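Local structure of hemerythrin HHE cation binding domain protein (Mycobacterium kansasii, 6TYJ) at residues 16-20 and 114-119. The protein binds zinc and iron ions within a hemerythrin-like helical bundle, though its physiological role is not firmly established. Residues are numbered along the deposited sequence; the frame is centred on the assembly and turned at random.
Sequences LKEHH and HADEEE. With ZN (zinc ion), chain B.
His20 of segment 16-20 faces Ala115, Glu118 and Glu119 of segment 114-119 across two nearly antiparallel helices, their local axes 11.0 Å apart at closest approach and 157° between directions. The His20 side chain packs as a knob among His114, Ala115, Glu118 and Glu119. With CG anti to its own carbonyl carbon, chi1 of -74° sends the ring toward helix 100-121. NE2 of His20 binds the zinc ion at 2.1 Å. At the other nitrogen, His20 ND1 donates to Glu119 OE2 at 2.8 Å, a nearly straight bond (165°) lying close to the ring plane but striking the carboxylate from its anti side, well tilted from its plane. CB of Ala115 sits over the centre of one ring face, a CH-pi contact 3.7 Å from the His20 centroid; Leu16 O lies over the opposite face, toward the rim. The same zinc takes His114 NE2, whose ring stands almost perpendicular to that of His20, and Glu118 OE2 at 2.2 Å, delivered by an extended chain; His114 also belongs to a neighbouring zinc site with Glu58 and His80. His54 and Glu58 of helix 38-65 complete the five protein ligands. A water donates to both Lys17 O and Glu119 OE2, so that one carboxylate oxygen accepts two hydrogen bonds. Glu119 thus acts as a second-shell residue: with the zinc at NE2 it holds the ring's rotation, and it probably makes the imidazole a stronger donor to the metal.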
ATOM      1  N   LEU A  16       8.476  -6.394   0.241  1.00 24.22           N
ATOM      2  CA  LEU A  16       7.031  -6.238   0.179  1.00 20.42           C
ATOM      3  C   LEU A  16       6.364  -6.861   1.395  1.00 24.94           C
ATOM      4  O   LEU A  16       5.424  -6.282   1.938  1.00 26.91           O
ATOM      5  CB  LEU A  16       6.456  -6.847  -1.093  1.00 24.77           C
ATOM      6  CG  LEU A  16       6.857  -6.091  -2.361  1.00 22.77           C
ATOM      7  CD1 LEU A  16       6.333  -6.865  -3.528  1.00 30.04           C
ATOM      8  CD2 LEU A  16       6.259  -4.693  -2.317  1.00 23.26           C
ATOM      9  N   LYS A  17       6.815  -8.041   1.821  1.00 23.68           N
ATOM     10  CA  LYS A  17       6.186  -8.652   2.985  1.00 27.96           C
ATOM     11  C   LYS A  17       6.414  -7.806   4.224  1.00 29.62           C
ATOM     12  O   LYS A  17       5.494  -7.619   5.043  1.00 27.57           O
ATOM     13  CB  LYS A  17       6.700 -10.086   3.171  1.00 28.03           C
ATOM     14  CG  LYS A  17       6.183 -11.019   2.086  1.00 31.11           C
ATOM     15  CD  LYS A  17       6.827 -12.406   2.120  1.00 42.91           C
ATOM     16  CE  LYS A  17       6.156 -13.287   3.127  1.00 53.19           C
ATOM     17  NZ  LYS A  17       6.943 -14.543   3.327  1.00 60.51           N
ATOM     18  N   GLU A  18       7.629  -7.285   4.397  1.00 28.16           N
ATOM     19  CA  GLU A  18       7.868  -6.449   5.570  1.00 29.95           C
ATOM     20  C   GLU A  18       7.022  -5.186   5.513  1.00 30.11           C
ATOM     21  O   GLU A  18       6.548  -4.699   6.547  1.00 27.64           O
ATOM     22  CB  GLU A  18       9.353  -6.103   5.682  1.00 30.45           C
ATOM     23  CG  GLU A  18      10.209  -7.286   6.092  1.00 34.88           C
ATOM     24  CD  GLU A  18      11.692  -6.982   6.070  1.00 56.95           C
ATOM     25  OE1 GLU A  18      12.064  -5.804   6.262  1.00 66.86           O
ATOM     26  OE2 GLU A  18      12.485  -7.926   5.856  1.00 61.69           O
ATOM     27  N   HIS A  19       6.801  -4.645   4.317  1.00 26.99           N
ATOM     28  CA  HIS A  19       5.993  -3.433   4.249  1.00 23.71           C
ATOM     29  C   HIS A  19       4.510  -3.728   4.454  1.00 26.05           C
ATOM     30  O   HIS A  19       3.792  -2.894   5.029  1.00 22.45           O
ATOM     31  CB  HIS A  19       6.231  -2.708   2.923  1.00 19.45           C
ATOM     32  CG  HIS A  19       5.884  -1.252   3.005  1.00 20.41           C
ATOM     33  ND1 HIS A  19       5.226  -0.574   1.999  1.00 22.63           N
ATOM     34  CD2 HIS A  19       6.100  -0.348   3.993  1.00 20.96           C
ATOM     35  CE1 HIS A  19       5.056   0.682   2.359  1.00 20.71           C
ATOM     36  NE2 HIS A  19       5.575   0.850   3.562  1.00 22.06           N
ATOM     37  N   HIS A  20       4.039  -4.913   4.032  1.00 23.33           N
ATOM     38  CA  HIS A  20       2.665  -5.313   4.352  1.00 22.48           C
ATOM     39  C   HIS A  20       2.456  -5.373   5.865  1.00 24.48           C
ATOM     40  O   HIS A  20       1.392  -4.984   6.357  1.00 24.58           O
ATOM     41  CB  HIS A  20       2.312  -6.675   3.735  1.00 24.05           C
ATOM     42  CG  HIS A  20       2.088  -6.653   2.247  1.00 22.60           C
ATOM     43  ND1 HIS A  20       2.184  -7.793   1.474  1.00 25.28           N
ATOM     44  CD2 HIS A  20       1.746  -5.652   1.401  1.00 22.18           C
ATOM     45  CE1 HIS A  20       1.961  -7.485   0.206  1.00 23.87           C
ATOM     46  NE2 HIS A  20       1.657  -6.201   0.139  1.00 23.14           N
ATOM     47  N   HIS A 114      -5.842  -6.932  -0.253  1.00 32.74           N
ATOM     48  CA  HIS A 114      -4.752  -6.679  -1.197  1.00 29.57           C
ATOM     49  C   HIS A 114      -3.565  -7.565  -0.877  1.00 29.27           C
ATOM     50  O   HIS A 114      -3.059  -8.310  -1.740  1.00 31.16           O
ATOM     51  CB  HIS A 114      -4.304  -5.210  -1.151  1.00 37.64           C
ATOM     52  CG  HIS A 114      -2.869  -5.001  -1.592  1.00 33.67           C
ATOM     53  ND1 HIS A 114      -2.489  -4.979  -2.915  1.00 33.85           N
ATOM     54  CD2 HIS A 114      -1.726  -4.838  -0.873  1.00 34.42           C
ATOM     55  CE1 HIS A 114      -1.179  -4.824  -2.990  1.00 57.12           C
ATOM     56  NE2 HIS A 114      -0.690  -4.713  -1.772  1.00 35.29           N
ATOM     57  N   ALA A 115      -3.074  -7.434   0.354  1.00 29.39           N
ATOM     58  CA  ALA A 115      -1.876  -8.127   0.797  1.00 33.58           C
ATOM     59  C   ALA A 115      -2.063  -9.626   0.743  1.00 34.80           C
ATOM     60  O   ALA A 115      -1.202 -10.343   0.222  1.00 37.88           O
ATOM     61  CB  ALA A 115      -1.512  -7.678   2.214  1.00 30.33           C
ATOM     62  N   ASP A 116      -3.181 -10.123   1.294  1.00 31.79           N
ATOM     63  CA  ASP A 116      -3.441 -11.559   1.278  1.00 31.13           C
ATOM     64  C   ASP A 116      -3.459 -12.107  -0.146  1.00 35.67           C
ATOM     65  O   ASP A 116      -2.887 -13.171  -0.419  1.00 38.27           O
ATOM     66  CB  ASP A 116      -4.774 -11.880   1.980  1.00 36.14           C
ATOM     67  CG  ASP A 116      -4.750 -11.594   3.481  1.00 50.78           C
ATOM     68  OD1 ASP A 116      -5.848 -11.472   4.080  1.00 55.46           O
ATOM     69  OD2 ASP A 116      -3.649 -11.482   4.067  1.00 48.67           O
ATOM     70  N   GLU A 117      -4.142 -11.414  -1.067  1.00 32.25           N
ATOM     71  CA  GLU A 117      -4.215 -11.915  -2.437  1.00 34.29           C
ATOM     72  C   GLU A 117      -2.842 -11.870  -3.100  1.00 34.16           C
ATOM     73  O   GLU A 117      -2.462 -12.797  -3.824  1.00 36.34           O
ATOM     74  CB  GLU A 117      -5.224 -11.107  -3.263  1.00 44.19           C
ATOM     75  CG  GLU A 117      -5.488 -11.665  -4.699  1.00 58.20           C
ATOM     76  CD  GLU A 117      -4.578 -11.072  -5.794  1.00 72.77           C
ATOM     77  OE1 GLU A 117      -4.197  -9.877  -5.712  1.00 70.92           O
ATOM     78  OE2 GLU A 117      -4.251 -11.808  -6.753  1.00 72.84           O
ATOM     79  N   GLU A 118      -2.083 -10.808  -2.838  1.00 33.12           N
ATOM     80  CA  GLU A 118      -0.741 -10.712  -3.394  1.00 32.64           C
ATOM     81  C   GLU A 118       0.174 -11.791  -2.833  1.00 33.56           C
ATOM     82  O   GLU A 118       0.958 -12.399  -3.571  1.00 35.19           O
ATOM     83  CB  GLU A 118      -0.182  -9.323  -3.095  1.00 31.06           C
ATOM     84  CG  GLU A 118       1.109  -9.019  -3.841  1.00 34.81           C
ATOM     85  CD  GLU A 118       1.664  -7.672  -3.463  1.00 38.41           C
ATOM     86  OE1 GLU A 118       2.694  -7.283  -4.086  1.00 37.19           O
ATOM     87  OE2 GLU A 118       1.066  -7.034  -2.556  1.00 38.07           O
ATOM     88  N   GLU A 119       0.108 -12.039  -1.522  1.00 32.99           N
ATOM     89  CA  GLU A 119       0.992 -13.047  -0.953  1.00 34.57           C
ATOM     90  C   GLU A 119       0.572 -14.470  -1.315  1.00 41.24           C
ATOM     91  O   GLU A 119       1.386 -15.393  -1.179  1.00 46.76           O
ATOM     92  CB  GLU A 119       1.076 -12.848   0.565  1.00 34.10           C
ATOM     93  CG  GLU A 119       1.812 -11.564   0.913  1.00 33.35           C
ATOM     94  CD  GLU A 119       1.886 -11.282   2.392  1.00 40.21           C
ATOM     95  OE1 GLU A 119       1.386 -12.124   3.172  1.00 41.06           O
ATOM     96  OE2 GLU A 119       2.457 -10.236   2.774  1.00 32.10           O
TER
HETATM   97 ZN    ZN B 300       1.387  -5.066  -1.604  0.90 20.97          ZN
HETATM   98  O   HOH W   1       3.333  -9.744   5.260  1.00 31.49           O